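Putative general stress protein 26 (Jannaschia sp., PDB 2QEA) is of unproven function but belongs to the pyridoxamine 5'-phosphate oxidase-like family, whose members often bind FMN, and may act as an oxidoreductase. Local coordinates at residues 45-50 against 114-119; 60-65 against 83-88; 74-79 against 124-129; 9-14 against 36-41. All coordinates share one frame; numbering follows the deposited sequence.

Interaction 1: 45-50 against 114-119; sequences WFITAK and VCLLKF
The indole of Trp45 carries Lys118 over one face, Lys118 CG standing 4.0 Å from the centroid of the Trp45 six-membered ring and 14° off the normal. With CG anti to the backbone N and the rest extended, the lysine lies along the indole. At the indole edge sits Leu116, its CG 3.9 Å from Trp45 CE3. The Phe46 ring is met in its own plane: Phe119 CB lies 3.7 Å from Phe46 CE2. Between the Trp45 and Phe46 sides runs an antiparallel ladder, joining strand 44-49 to the long strand 114-129 in the sheet of what is, by family, a split beta-barrel. Leu117 N reaches Phe46 O at 2.8 Å, almost straight (177°), and Phe46 N answers to Leu117 O at 2.9 Å. Thr48 N bonds to Cys115 O at 3.0 Å, while the return bond from Cys115 N to Thr48 O is weak. On the face of Phe46, Thr48, Cys115 and Leu117, Thr48 CG2 presses on Leu117 CD1, 3.5 Å away. Ser87 and Glu85 of strand 76-87 pair with the other edge of 114-119. Helix 90-95 covers Leu116, Phe96 stacks on Trp45, and Phe67 meets Phe46 edge-to-face beside Met32 of strand 30-32.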
loop_
_atom_site.group_PDB
_atom_site.type_symbol
_atom_site.label_atom_id
_atom_site.label_comp_id
_atom_site.label_asym_id
_atom_site.label_seq_id
_atom_site.Cartn_x
_atom_site.Cartn_y
_atom_site.Cartn_z
ATOM N N TRP A 45 2.116 13.767 -8.069
ATOM C CA TRP A 45 1.050 14.775 -7.956
ATOM C C TRP A 45 -0.285 14.191 -7.483
ATOM O O TRP A 45 -0.635 13.067 -7.859
ATOM C CB TRP A 45 0.862 15.475 -9.303
ATOM C CG TRP A 45 2.136 16.065 -9.846
ATOM C CD1 TRP A 45 3.104 15.420 -10.566
ATOM C CD2 TRP A 45 2.581 17.413 -9.698
ATOM N NE1 TRP A 45 4.118 16.288 -10.888
ATOM C CE2 TRP A 45 3.827 17.520 -10.366
ATOM C CE3 TRP A 45 2.049 18.548 -9.071
ATOM C CZ2 TRP A 45 4.551 18.722 -10.425
ATOM C CZ3 TRP A 45 2.765 19.743 -9.126
ATOM C CH2 TRP A 45 4.007 19.821 -9.801
ATOM N N PHE A 46 -1.009 14.961 -6.660
ATOM C CA PHE A 46 -2.326 14.574 -6.120
ATOM C C PHE A 46 -3.314 15.743 -6.189
ATOM O O PHE A 46 -2.946 16.876 -5.878
ATOM C CB PHE A 46 -2.221 14.133 -4.653
ATOM C CG PHE A 46 -1.210 13.052 -4.405
ATOM C CD1 PHE A 46 -1.568 11.703 -4.486
ATOM C CD2 PHE A 46 0.110 13.384 -4.074
ATOM C CE1 PHE A 46 -0.620 10.690 -4.249
ATOM C CE2 PHE A 46 1.063 12.390 -3.837
ATOM C CZ PHE A 46 0.703 11.039 -3.924
ATOM N N ILE A 47 -4.555 15.456 -6.594
ATOM C CA ILE A 47 -5.647 16.435 -6.646
ATOM C C ILE A 47 -6.543 16.121 -5.441
ATOM O O ILE A 47 -7.068 15.007 -5.343
ATOM C CB ILE A 47 -6.455 16.335 -7.964
ATOM C CG1 ILE A 47 -5.549 16.605 -9.173
ATOM C CG2 ILE A 47 -7.618 17.328 -7.961
ATOM C CD1 ILE A 47 -6.250 16.486 -10.517
ATOM N N THR A 48 -6.697 17.092 -4.536
ATOM C CA THR A 48 -7.507 16.942 -3.315
ATOM C C THR A 48 -8.322 18.208 -2.996
ATOM O O THR A 48 -8.208 19.221 -3.691
ATOM C CB THR A 48 -6.605 16.563 -2.113
ATOM O OG1 THR A 48 -7.411 16.265 -0.962
ATOM C CG2 THR A 48 -5.614 17.685 -1.785
ATOM N N ALA A 49 -9.160 18.114 -1.962
ATOM C CA ALA A 49 -10.011 19.221 -1.507
ATOM C C ALA A 49 -9.255 20.114 -0.515
ATOM O O ALA A 49 -8.436 19.610 0.259
ATOM C CB ALA A 49 -11.285 18.680 -0.864
ATOM N N LYS A 50 -9.528 21.425 -0.543
ATOM C CA LYS A 50 -8.899 22.392 0.393
ATOM C C LYS A 50 -9.268 22.147 1.867
ATOM O O LYS A 50 -8.461 22.423 2.756
ATOM C CB LYS A 50 -9.219 23.853 0.029
ATOM C CG LYS A 50 -8.521 24.371 -1.220
ATOM C CD LYS A 50 -8.679 25.886 -1.351
ATOM C CE LYS A 50 -8.014 26.421 -2.618
ATOM N NZ LYS A 50 -8.272 27.872 -2.818
ATOM N N VAL A 114 -10.619 22.969 -5.202
ATOM C CA VAL A 114 -9.492 22.209 -5.786
ATOM C C VAL A 114 -8.142 22.640 -5.194
ATOM O O VAL A 114 -7.905 23.830 -4.988
ATOM C CB VAL A 114 -9.468 22.293 -7.345
ATOM C CG1 VAL A 114 -8.179 21.713 -7.936
ATOM C CG2 VAL A 114 -10.651 21.559 -7.916
ATOM N N CYS A 115 -7.291 21.647 -4.920
ATOM C CA CYS A 115 -5.965 21.834 -4.328
ATOM C C CYS A 115 -4.976 20.806 -4.893
ATOM O O CYS A 115 -5.137 19.605 -4.654
ATOM C CB CYS A 115 -6.073 21.683 -2.808
ATOM S SG CYS A 115 -4.520 21.714 -1.915
ATOM N N LEU A 116 -3.973 21.278 -5.638
ATOM C CA LEU A 116 -2.935 20.416 -6.222
ATOM C C LEU A 116 -1.806 20.245 -5.202
ATOM O O LEU A 116 -1.238 21.241 -4.744
ATOM C CB LEU A 116 -2.384 21.031 -7.518
ATOM C CG LEU A 116 -1.318 20.273 -8.324
ATOM C CD1 LEU A 116 -1.830 18.919 -8.802
ATOM C CD2 LEU A 116 -0.859 21.107 -9.513
ATOM N N LEU A 117 -1.508 18.990 -4.844
ATOM C CA LEU A 117 -0.422 18.642 -3.918
ATOM C C LEU A 117 0.731 17.992 -4.696
ATOM O O LEU A 117 0.489 17.200 -5.612
ATOM C CB LEU A 117 -0.911 17.696 -2.819
ATOM C CG LEU A 117 -1.983 18.198 -1.845
ATOM C CD1 LEU A 117 -2.318 17.101 -0.850
ATOM C CD2 LEU A 117 -1.547 19.463 -1.107
ATOM N N LYS A 118 1.967 18.339 -4.321
ATOM C CA LYS A 118 3.194 17.840 -4.954
ATOM C C LYS A 118 4.044 17.128 -3.899
ATOM O O LYS A 118 4.458 17.754 -2.916
ATOM C CB LYS A 118 3.979 19.016 -5.553
ATOM C CG LYS A 118 5.267 18.648 -6.309
ATOM C CD LYS A 118 6.009 19.894 -6.786
ATOM C CE LYS A 118 7.270 19.533 -7.564
ATOM N NZ LYS A 118 7.997 20.728 -8.069
ATOM N N PHE A 119 4.285 15.830 -4.107
ATOM C CA PHE A 119 5.124 15.011 -3.228
ATOM C C PHE A 119 6.442 14.741 -3.950
ATOM O O PHE A 119 6.445 14.086 -4.995
ATOM C CB PHE A 119 4.435 13.688 -2.875
ATOM C CG PHE A 119 5.257 12.802 -1.977
ATOM C CD1 PHE A 119 5.239 12.984 -0.594
ATOM C CD2 PHE A 119 6.072 11.794 -2.514
ATOM C CE1 PHE A 119 6.015 12.172 0.245
ATOM C CE2 PHE A 119 6.851 10.975 -1.686
ATOM C CZ PHE A 119 6.823 11.162 -0.301
#

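Interaction 2: 60-65 against 83-88; sequences AGPQPA and TLERST
Pro62 rests its CB on the methyl of Thr83, 3.7 Å from Thr83 CG2, while its ring crosses Glu85 obliquely. Glu85 starts from the crowded position, with CG between the backbone N and the carbonyl carbon (chi1 59°), and then runs out extended, so that OE1 comes to 3.9 Å from Pro62 CG. Thr83 has its CG2 anti to the backbone N, and this torsion offers the methyl rather than the hydroxyl to the proline.

The backbones are joined by one antiparallel hydrogen-bonded pair. Gln63 N reaches Leu84 O at 3.0 Å and 171°. The return bond, from Leu84 N to Gln63 O at 2.9 Å, is nearly as straight, and both donors arrive nearly along the C=O axis. Each carbonyl oxygen is touched a second time by a CA-H group: Pro62 CA lies 3.5 Å from Leu84 O, and Thr83 CA is the same 3.5 Å from Gln63 O. Pro64, which has no N-H to give, falls at the non-hydrogen-bonded position against Thr83, so the ladder loses nothing by it. On the side of Leu84, Ala65 CB packs against Leu84 CB at 3.6 Å.

This is the open end of the beta hairpin formed by strands 63-71 and 76-87, where the short segments run at 129° to each other, strongly twisted from antiparallel. Leu84 continues inward onto Leu21 and Ile23 of strand 19-23, Leu54 of helix 53-57 and Leu117 of strand 114-129, whose Lys118 and Thr120 bond to the far edge of 83-88.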
loop_
_atom_site.group_PDB
_atom_site.type_symbol
_atom_site.label_atom_id
_atom_site.label_comp_id
_atom_site.label_asym_id
_atom_site.label_seq_id
_atom_site.Cartn_x
_atom_site.Cartn_y
_atom_site.Cartn_z
ATOM N N ALA A 60 0.457 26.302 5.359
ATOM C CA ALA A 60 1.523 27.203 5.830
ATOM C C ALA A 60 2.836 27.045 5.041
ATOM O O ALA A 60 3.557 28.026 4.853
ATOM C CB ALA A 60 1.779 27.004 7.325
ATOM N N GLY A 61 3.138 25.822 4.594
ATOM C CA GLY A 61 4.354 25.538 3.808
ATOM C C GLY A 61 4.677 24.052 3.672
ATOM O O GLY A 61 3.910 23.217 4.164
ATOM N N PRO A 62 5.797 23.705 2.986
ATOM C CA PRO A 62 6.221 22.300 2.824
ATOM C C PRO A 62 6.452 21.554 4.150
ATOM O O PRO A 62 7.022 22.132 5.086
ATOM C CB PRO A 62 7.534 22.412 2.036
ATOM C CG PRO A 62 7.461 23.711 1.349
ATOM C CD PRO A 62 6.712 24.620 2.274
ATOM N N GLN A 63 5.998 20.297 4.210
ATOM C CA GLN A 63 6.104 19.437 5.400
ATOM C C GLN A 63 6.680 18.058 5.051
ATOM O O GLN A 63 6.392 17.552 3.962
ATOM C CB GLN A 63 4.712 19.223 6.009
ATOM C CG GLN A 63 4.065 20.470 6.608
ATOM C CD GLN A 63 4.767 20.995 7.851
ATOM O OE1 GLN A 63 5.466 20.262 8.556
ATOM N NE2 GLN A 63 4.567 22.274 8.132
ATOM N N PRO A 64 7.496 17.450 5.960
ATOM C CA PRO A 64 7.963 16.070 5.729
ATOM C C PRO A 64 6.775 15.105 5.622
ATOM O O PRO A 64 5.847 15.181 6.435
ATOM C CB PRO A 64 8.805 15.761 6.977
ATOM C CG PRO A 64 9.206 17.076 7.503
ATOM C CD PRO A 64 8.071 17.999 7.207
ATOM N N ALA A 65 6.803 14.236 4.612
ATOM C CA ALA A 65 5.698 13.319 4.339
ATOM C C ALA A 65 6.150 11.920 3.950
ATOM O O ALA A 65 7.317 11.696 3.609
ATOM C CB ALA A 65 4.823 13.902 3.242
ATOM N N THR A 83 8.745 15.196 0.756
ATOM C CA THR A 83 8.194 16.498 1.137
ATOM C C THR A 83 6.881 16.735 0.384
ATOM O O THR A 83 6.866 16.658 -0.846
ATOM C CB THR A 83 9.179 17.632 0.780
ATOM O OG1 THR A 83 10.458 17.363 1.371
ATOM C CG2 THR A 83 8.667 18.988 1.272
ATOM N N LEU A 84 5.802 17.010 1.124
ATOM C CA LEU A 84 4.482 17.322 0.552
ATOM C C LEU A 84 4.273 18.838 0.644
ATOM O O LEU A 84 4.634 19.454 1.650
ATOM C CB LEU A 84 3.368 16.588 1.304
ATOM C CG LEU A 84 1.950 16.640 0.721
ATOM C CD1 LEU A 84 1.887 15.943 -0.634
ATOM C CD2 LEU A 84 0.956 16.003 1.682
ATOM N N GLU A 85 3.685 19.422 -0.402
ATOM C CA GLU A 85 3.431 20.868 -0.461
ATOM C C GLU A 85 2.331 21.254 -1.446
ATOM O O GLU A 85 1.964 20.457 -2.314
ATOM C CB GLU A 85 4.720 21.608 -0.861
ATOM C CG GLU A 85 5.304 21.197 -2.222
ATOM C CD GLU A 85 6.602 21.910 -2.556
ATOM O OE1 GLU A 85 6.648 23.156 -2.468
ATOM O OE2 GLU A 85 7.571 21.223 -2.944
ATOM N N ARG A 86 1.832 22.485 -1.290
ATOM C CA ARG A 86 0.834 23.093 -2.173
ATOM C C ARG A 86 1.543 23.428 -3.494
ATOM O O ARG A 86 2.722 23.795 -3.469
ATOM C CB ARG A 86 0.328 24.416 -1.556
ATOM C CG ARG A 86 -1.090 24.853 -1.917
ATOM C CD ARG A 86 -2.121 24.222 -0.982
ATOM N NE ARG A 86 -3.388 24.959 -0.959
ATOM C CZ ARG A 86 -4.402 24.739 -0.113
ATOM N NH1 ARG A 86 -4.350 23.771 0.809
ATOM N NH2 ARG A 86 -5.494 25.499 -0.188
ATOM N N SER A 87 0.827 23.350 -4.613
ATOM C CA SER A 87 1.368 23.733 -5.917
ATOM C C SER A 87 0.341 24.597 -6.642
ATOM O O SER A 87 -0.834 24.224 -6.714
ATOM C CB SER A 87 1.712 22.511 -6.760
ATOM O OG SER A 87 2.338 22.912 -7.967
ATOM N N THR A 88 0.793 25.748 -7.148
ATOM C CA THR A 88 -0.026 26.668 -7.949
ATOM C C THR A 88 0.412 26.587 -9.430
ATOM O O THR A 88 0.297 27.566 -10.172
ATOM C CB THR A 88 0.095 28.118 -7.411
ATOM O OG1 THR A 88 1.452 28.565 -7.529
ATOM C CG2 THR A 88 -0.339 28.191 -5.949
#

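Interaction 3: 74-79 against 124-129; sequences EGLYAD and GEISIT
Tyr77 OH is gripped by two hydrogen bonds: a water donates to it at 2.7 Å, and Asp72 OD1 is its other partner. The water also bonds to Thr129 OG1, 2.8 Å away, and so ties the phenol to the opposite strand. Thr129 OG1 lies in the plane of the tyrosine ring, at its edge, 3.6 Å from Tyr77 CE2.

The two strands form an antiparallel ladder in the sheet of what is, by family, a split beta-barrel. Five backbone hydrogen bonds run along it, the tightest from Ser127 N to Tyr77 O at 2.7 Å and 176°. Gly75 O accepts from Thr129 N at 2.9 Å; with its phi of 68°, Gly75 shares a G1 beta bulge with Leu76 opposite Asp71. At the other end the bonds are longer: Asp79 N to Glu125 O and Glu125 N to Asp79 O are both 3.2 Å, the first donor 31° above the carbonyl plane.

The Tyr77, Asp79, Glu125 and Ser127 face looks to the dimer partner. Asp79 OD2 accepts from Leu29 N of the second subunit, and Asp79 OD1 is held by Gln66 of its own chain; Tyr77 and Ser127 pack on Pro31 of the second subunit. The reverse face is apolar and covered by helix 2-13, with Phe9 on Leu76 and Leu5 on Ile126. Here Leu76 and Ile128 run alongside in the same direction, and their tips are tight: Leu76 CD1 is 3.4 Å from Ile128 CD1.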
loop_
_atom_site.group_PDB
_atom_site.type_symbol
_atom_site.label_atom_id
_atom_site.label_comp_id
_atom_site.label_asym_id
_atom_site.label_seq_id
_atom_site.Cartn_x
_atom_site.Cartn_y
_atom_site.Cartn_z
ATOM N N GLU A 74 1.342 -4.256 -11.077
ATOM C CA GLU A 74 2.609 -3.687 -11.561
ATOM C C GLU A 74 3.847 -4.269 -10.874
ATOM O O GLU A 74 4.939 -4.189 -11.433
ATOM C CB GLU A 74 2.598 -2.156 -11.407
ATOM C CG GLU A 74 1.562 -1.457 -12.291
ATOM C CD GLU A 74 1.829 -1.658 -13.779
ATOM O OE1 GLU A 74 2.964 -1.372 -14.228
ATOM O OE2 GLU A 74 0.902 -2.084 -14.500
ATOM N N GLY A 75 3.682 -4.856 -9.687
ATOM C CA GLY A 75 4.803 -5.406 -8.925
ATOM C C GLY A 75 5.734 -4.320 -8.406
ATOM O O GLY A 75 6.954 -4.498 -8.418
ATOM N N LEU A 76 5.149 -3.195 -7.980
ATOM C CA LEU A 76 5.875 -2.050 -7.435
ATOM C C LEU A 76 5.452 -1.891 -5.983
ATOM O O LEU A 76 4.267 -1.693 -5.700
ATOM C CB LEU A 76 5.549 -0.772 -8.216
ATOM C CG LEU A 76 6.245 0.527 -7.783
ATOM C CD1 LEU A 76 7.765 0.400 -7.841
ATOM C CD2 LEU A 76 5.775 1.682 -8.644
ATOM N N TYR A 77 6.424 -2.002 -5.079
ATOM C CA TYR A 77 6.216 -1.857 -3.636
ATOM C C TYR A 77 7.258 -0.848 -3.174
ATOM O O TYR A 77 8.433 -0.980 -3.533
ATOM C CB TYR A 77 6.381 -3.205 -2.927
ATOM C CG TYR A 77 5.583 -4.321 -3.569
ATOM C CD1 TYR A 77 4.264 -4.581 -3.182
ATOM C CD2 TYR A 77 6.138 -5.102 -4.596
ATOM C CE1 TYR A 77 3.516 -5.609 -3.792
ATOM C CE2 TYR A 77 5.401 -6.127 -5.213
ATOM C CZ TYR A 77 4.092 -6.374 -4.806
ATOM O OH TYR A 77 3.371 -7.380 -5.408
ATOM N N ALA A 78 6.839 0.162 -2.410
ATOM C CA ALA A 78 7.755 1.220 -1.976
ATOM C C ALA A 78 7.262 2.012 -0.773
ATOM O O ALA A 78 6.101 2.398 -0.736
ATOM C CB ALA A 78 8.009 2.181 -3.134
ATOM N N ASP A 79 8.146 2.216 0.205
ATOM C CA ASP A 79 7.894 3.067 1.366
ATOM C C ASP A 79 8.829 4.252 1.124
ATOM O O ASP A 79 10.047 4.097 1.218
ATOM C CB ASP A 79 8.218 2.337 2.679
ATOM C CG ASP A 79 7.937 3.181 3.927
ATOM O OD1 ASP A 79 7.373 4.293 3.828
ATOM O OD2 ASP A 79 8.279 2.719 5.035
ATOM N N GLY A 124 13.753 6.012 -0.188
ATOM C CA GLY A 124 12.809 4.934 0.111
ATOM C C GLY A 124 13.306 3.536 -0.195
ATOM O O GLY A 124 14.231 3.373 -0.994
ATOM N N GLU A 125 12.697 2.539 0.456
ATOM C CA GLU A 125 13.023 1.133 0.226
ATOM C C GLU A 125 12.007 0.644 -0.799
ATOM O O GLU A 125 10.813 0.588 -0.499
ATOM C CB GLU A 125 12.984 0.312 1.516
ATOM C CG GLU A 125 13.593 -1.089 1.342
ATOM C CD GLU A 125 13.835 -1.852 2.645
ATOM O OE1 GLU A 125 13.714 -1.273 3.749
ATOM O OE2 GLU A 125 14.175 -3.053 2.554
ATOM N N ILE A 126 12.498 0.312 -1.999
ATOM C CA ILE A 126 11.683 -0.074 -3.154
ATOM C C ILE A 126 11.920 -1.528 -3.565
ATOM O O ILE A 126 13.064 -1.975 -3.585
ATOM C CB ILE A 126 12.052 0.824 -4.386
ATOM C CG1 ILE A 126 11.817 2.315 -4.085
ATOM C CG2 ILE A 126 11.266 0.417 -5.643
ATOM C CD1 ILE A 126 12.328 3.243 -5.174
ATOM N N SER A 127 10.837 -2.244 -3.886
ATOM C CA SER A 127 10.890 -3.610 -4.431
ATOM C C SER A 127 10.212 -3.607 -5.806
ATOM O O SER A 127 9.125 -3.042 -5.966
ATOM C CB SER A 127 10.207 -4.628 -3.524
ATOM O OG SER A 127 10.890 -4.757 -2.296
ATOM N N ILE A 128 10.884 -4.218 -6.782
ATOM C CA ILE A 128 10.424 -4.351 -8.164
ATOM C C ILE A 128 10.330 -5.857 -8.416
ATOM O O ILE A 128 11.339 -6.544 -8.267
ATOM C CB ILE A 128 11.455 -3.700 -9.131
ATOM C CG1 ILE A 128 11.610 -2.194 -8.862
ATOM C CG2 ILE A 128 11.084 -3.907 -10.585
ATOM C CD1 ILE A 128 10.358 -1.372 -9.087
ATOM N N THR A 129 9.140 -6.366 -8.758
ATOM C CA THR A 129 8.926 -7.810 -9.022
ATOM C C THR A 129 8.201 -8.075 -10.339
ATOM O O THR A 129 7.572 -7.186 -10.905
ATOM C CB THR A 129 8.110 -8.504 -7.895
ATOM O OG1 THR A 129 6.741 -8.079 -7.940
ATOM C CG2 THR A 129 8.705 -8.218 -6.517
HETATM O O HOH W 1 4.300 -9.222 -7.125
#

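Interaction 4: 9-14 against 36-41; sequences FWDRLE and TDDDAP. With CA (calcium ion), chain E; CA (calcium ion), chain D.
The C-terminal part of helix 2-13 runs past a loop that folds into a type I beta turn from Asp37 to Ala40, bringing Trp10 opposite Asp38 and Glu14 opposite Thr36. Two calcium ions are held there, and the carboxylates of Glu14 and Asp38 each bridge the pair. Glu14 OE1 binds the chain E calcium at 2.4 Å and Glu14 OE2 the chain D calcium at 2.6 Å. Asp38 does likewise, with OD2 2.6 Å from the chain E ion and OD1 2.8 Å from the chain D ion. The planes of the two carboxylates are inclined by 43°, and the metals presumably offset the repulsion between their oxygens. Asp11 adds its backbone O at 2.4 Å and its OD1 at 2.5 Å to the chain E calcium, which also takes a water.

Glu14 OE2 has a further grip from Asp38 N, a 2.9 Å bond arriving 64° above the carboxylate plane. An Asx turn, Asp39 N to Asp37 OD1, shapes the loop around that amide. Around Thr36 the contact is wet: Thr36 OG1 bonds to two waters, one reaching Trp10 O and the other Leu13 O.

Trp10 is sandwiched. Pro41 CB lies over its five-membered ring in a CH-pi contact, 3.8 Å from the centroid, and Phe9 CE2 sits over the opposite face. Ile44, at the start of strand 44-49, touches Trp10, Leu13 and Thr36, Pro121 of strand 114-129 also packs on Trp10, and Phe9 turns inward onto Leu76, Ala78 and Ile126 of the sheet.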
loop_
_atom_site.group_PDB
_atom_site.type_symbol
_atom_site.label_atom_id
_atom_site.label_comp_id
_atom_site.label_asym_id
_atom_site.label_seq_id
_atom_site.Cartn_x
_atom_site.Cartn_y
_atom_site.Cartn_z
ATOM N N PHE A 9 11.116 2.540 -11.003
ATOM C CA PHE A 9 10.102 3.005 -10.041
ATOM C C PHE A 9 9.155 4.006 -10.728
ATOM O O PHE A 9 7.935 3.828 -10.686
ATOM C CB PHE A 9 10.748 3.607 -8.771
ATOM C CG PHE A 9 9.802 4.432 -7.933
ATOM C CD1 PHE A 9 8.967 3.827 -6.993
ATOM C CD2 PHE A 9 9.740 5.824 -8.098
ATOM C CE1 PHE A 9 8.084 4.595 -6.220
ATOM C CE2 PHE A 9 8.860 6.599 -7.340
ATOM C CZ PHE A 9 8.033 5.988 -6.399
ATOM N N TRP A 10 9.731 5.038 -11.352
ATOM C CA TRP A 10 8.956 6.059 -12.091
ATOM C C TRP A 10 8.249 5.464 -13.311
ATOM O O TRP A 10 7.163 5.913 -13.682
ATOM C CB TRP A 10 9.837 7.226 -12.554
ATOM C CG TRP A 10 10.438 8.009 -11.440
ATOM C CD1 TRP A 10 11.752 8.042 -11.081
ATOM C CD2 TRP A 10 9.747 8.856 -10.519
ATOM N NE1 TRP A 10 11.928 8.869 -10.003
ATOM C CE2 TRP A 10 10.715 9.385 -9.632
ATOM C CE3 TRP A 10 8.402 9.229 -10.357
ATOM C CZ2 TRP A 10 10.384 10.269 -8.592
ATOM C CZ3 TRP A 10 8.068 10.114 -9.323
ATOM C CH2 TRP A 10 9.060 10.620 -8.452
ATOM N N ASP A 11 8.888 4.467 -13.923
ATOM C CA ASP A 11 8.347 3.747 -15.071
ATOM C C ASP A 11 7.015 3.077 -14.708
ATOM O O ASP A 11 6.031 3.251 -15.427
ATOM C CB ASP A 11 9.369 2.696 -15.552
ATOM C CG ASP A 11 9.030 2.083 -16.890
ATOM O OD1 ASP A 11 8.024 2.434 -17.536
ATOM O OD2 ASP A 11 9.803 1.214 -17.342
ATOM N N ARG A 12 6.985 2.356 -13.590
ATOM C CA ARG A 12 5.781 1.630 -13.154
ATOM C C ARG A 12 4.764 2.431 -12.338
ATOM O O ARG A 12 3.581 2.073 -12.347
ATOM C CB ARG A 12 6.182 0.373 -12.393
ATOM C CG ARG A 12 6.961 -0.586 -13.254
ATOM C CD ARG A 12 7.269 -1.824 -12.495
ATOM N NE ARG A 12 8.019 -2.791 -13.294
ATOM C CZ ARG A 12 8.479 -3.954 -12.835
ATOM N NH1 ARG A 12 8.237 -4.347 -11.584
ATOM N NH2 ARG A 12 9.169 -4.752 -13.649
ATOM N N LEU A 13 5.206 3.497 -11.658
ATOM C CA LEU A 13 4.319 4.331 -10.815
ATOM C C LEU A 13 3.120 4.964 -11.548
ATOM O O LEU A 13 2.086 5.213 -10.927
ATOM C CB LEU A 13 5.124 5.412 -10.066
ATOM C CG LEU A 13 4.412 6.321 -9.051
ATOM C CD1 LEU A 13 3.686 5.511 -7.993
ATOM C CD2 LEU A 13 5.409 7.261 -8.402
ATOM N N GLU A 14 3.263 5.201 -12.853
ATOM C CA GLU A 14 2.185 5.742 -13.709
ATOM C C GLU A 14 0.917 4.893 -13.713
ATOM O O GLU A 14 -0.192 5.429 -13.630
ATOM C CB GLU A 14 2.645 5.822 -15.156
ATOM C CG GLU A 14 3.725 6.822 -15.423
ATOM C CD GLU A 14 4.147 6.782 -16.857
ATOM O OE1 GLU A 14 4.523 5.695 -17.348
ATOM O OE2 GLU A 14 4.128 7.841 -17.518
ATOM N N THR A 36 1.377 10.808 -12.252
ATOM C CA THR A 36 2.758 11.034 -12.701
ATOM C C THR A 36 2.910 10.817 -14.206
ATOM O O THR A 36 1.999 10.317 -14.877
ATOM C CB THR A 36 3.764 10.105 -11.964
ATOM O OG1 THR A 36 3.497 8.733 -12.285
ATOM C CG2 THR A 36 3.691 10.289 -10.453
ATOM N N ASP A 37 4.065 11.234 -14.715
ATOM C CA ASP A 37 4.442 11.064 -16.117
ATOM C C ASP A 37 5.938 10.748 -16.105
ATOM O O ASP A 37 6.725 11.558 -15.610
ATOM C CB ASP A 37 4.133 12.344 -16.906
ATOM C CG ASP A 37 4.167 12.145 -18.424
ATOM O OD1 ASP A 37 4.875 11.249 -18.939
ATOM O OD2 ASP A 37 3.473 12.919 -19.116
ATOM N N ASP A 38 6.321 9.583 -16.643
ATOM C CA ASP A 38 7.743 9.159 -16.665
ATOM C C ASP A 38 8.641 9.953 -17.638
ATOM O O ASP A 38 9.853 9.751 -17.643
ATOM C CB ASP A 38 7.925 7.624 -16.787
ATOM C CG ASP A 38 7.356 7.026 -18.069
ATOM O OD1 ASP A 38 6.796 7.746 -18.926
ATOM O OD2 ASP A 38 7.446 5.787 -18.195
ATOM N N ASP A 39 8.041 10.809 -18.476
ATOM C CA ASP A 39 8.790 11.769 -19.304
ATOM C C ASP A 39 9.365 12.880 -18.408
ATOM O O ASP A 39 10.462 13.369 -18.671
ATOM C CB ASP A 39 7.907 12.391 -20.399
ATOM C CG ASP A 39 7.445 11.378 -21.447
ATOM O OD1 ASP A 39 7.636 10.152 -21.261
ATOM O OD2 ASP A 39 6.880 11.821 -22.471
ATOM N N ALA A 40 8.615 13.262 -17.365
ATOM C CA ALA A 40 9.013 14.276 -16.377
ATOM C C ALA A 40 8.982 13.689 -14.946
ATOM O O ALA A 40 8.081 14.011 -14.162
ATOM C CB ALA A 40 8.095 15.498 -16.489
ATOM N N PRO A 41 9.954 12.809 -14.607
ATOM C CA PRO A 41 10.010 12.227 -13.260
ATOM C C PRO A 41 10.578 13.207 -12.229
ATOM O O PRO A 41 11.195 14.211 -12.602
ATOM C CB PRO A 41 10.955 11.039 -13.440
ATOM C CG PRO A 41 11.890 11.485 -14.490
ATOM C CD PRO A 41 11.065 12.312 -15.443
HETATM CA CA CA E . 5.857 3.726 -17.771
HETATM CA CA CA D . 4.319 7.018 -20.016
HETATM O O HOH W 2 6.159 8.257 -12.939
HETATM O O HOH W 3 1.174 7.769 -10.994
HETATM O O HOH W 4 -0.255 8.283 -13.288
HETATM O O HOH W 5 3.439 2.612 -18.136
#

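In the fold
Strand 114-129 serves both interaction 1 and interaction 3, at sites about 23 Å apart between centres, on opposite sides of the chain's centre. Strand 76-87 likewise links interactions 2 and 3. Interactions 1 and 2 touch directly: Lys118 N bonds to Glu85 O, making one continuous sheet. Interaction 3 is the buried one and the only one reached by the second subunit; interactions 1 and 2 are partly buried, 1 with aromatic and aliphatic packing, 2 with small aliphatic contacts around its ladder. Interaction 4, also only partly buried, differs in kind, joining helix end to loop largely through carboxylates, calcium and water. It meets interaction 3 where Arg12 NH1 bonds to Thr129 O.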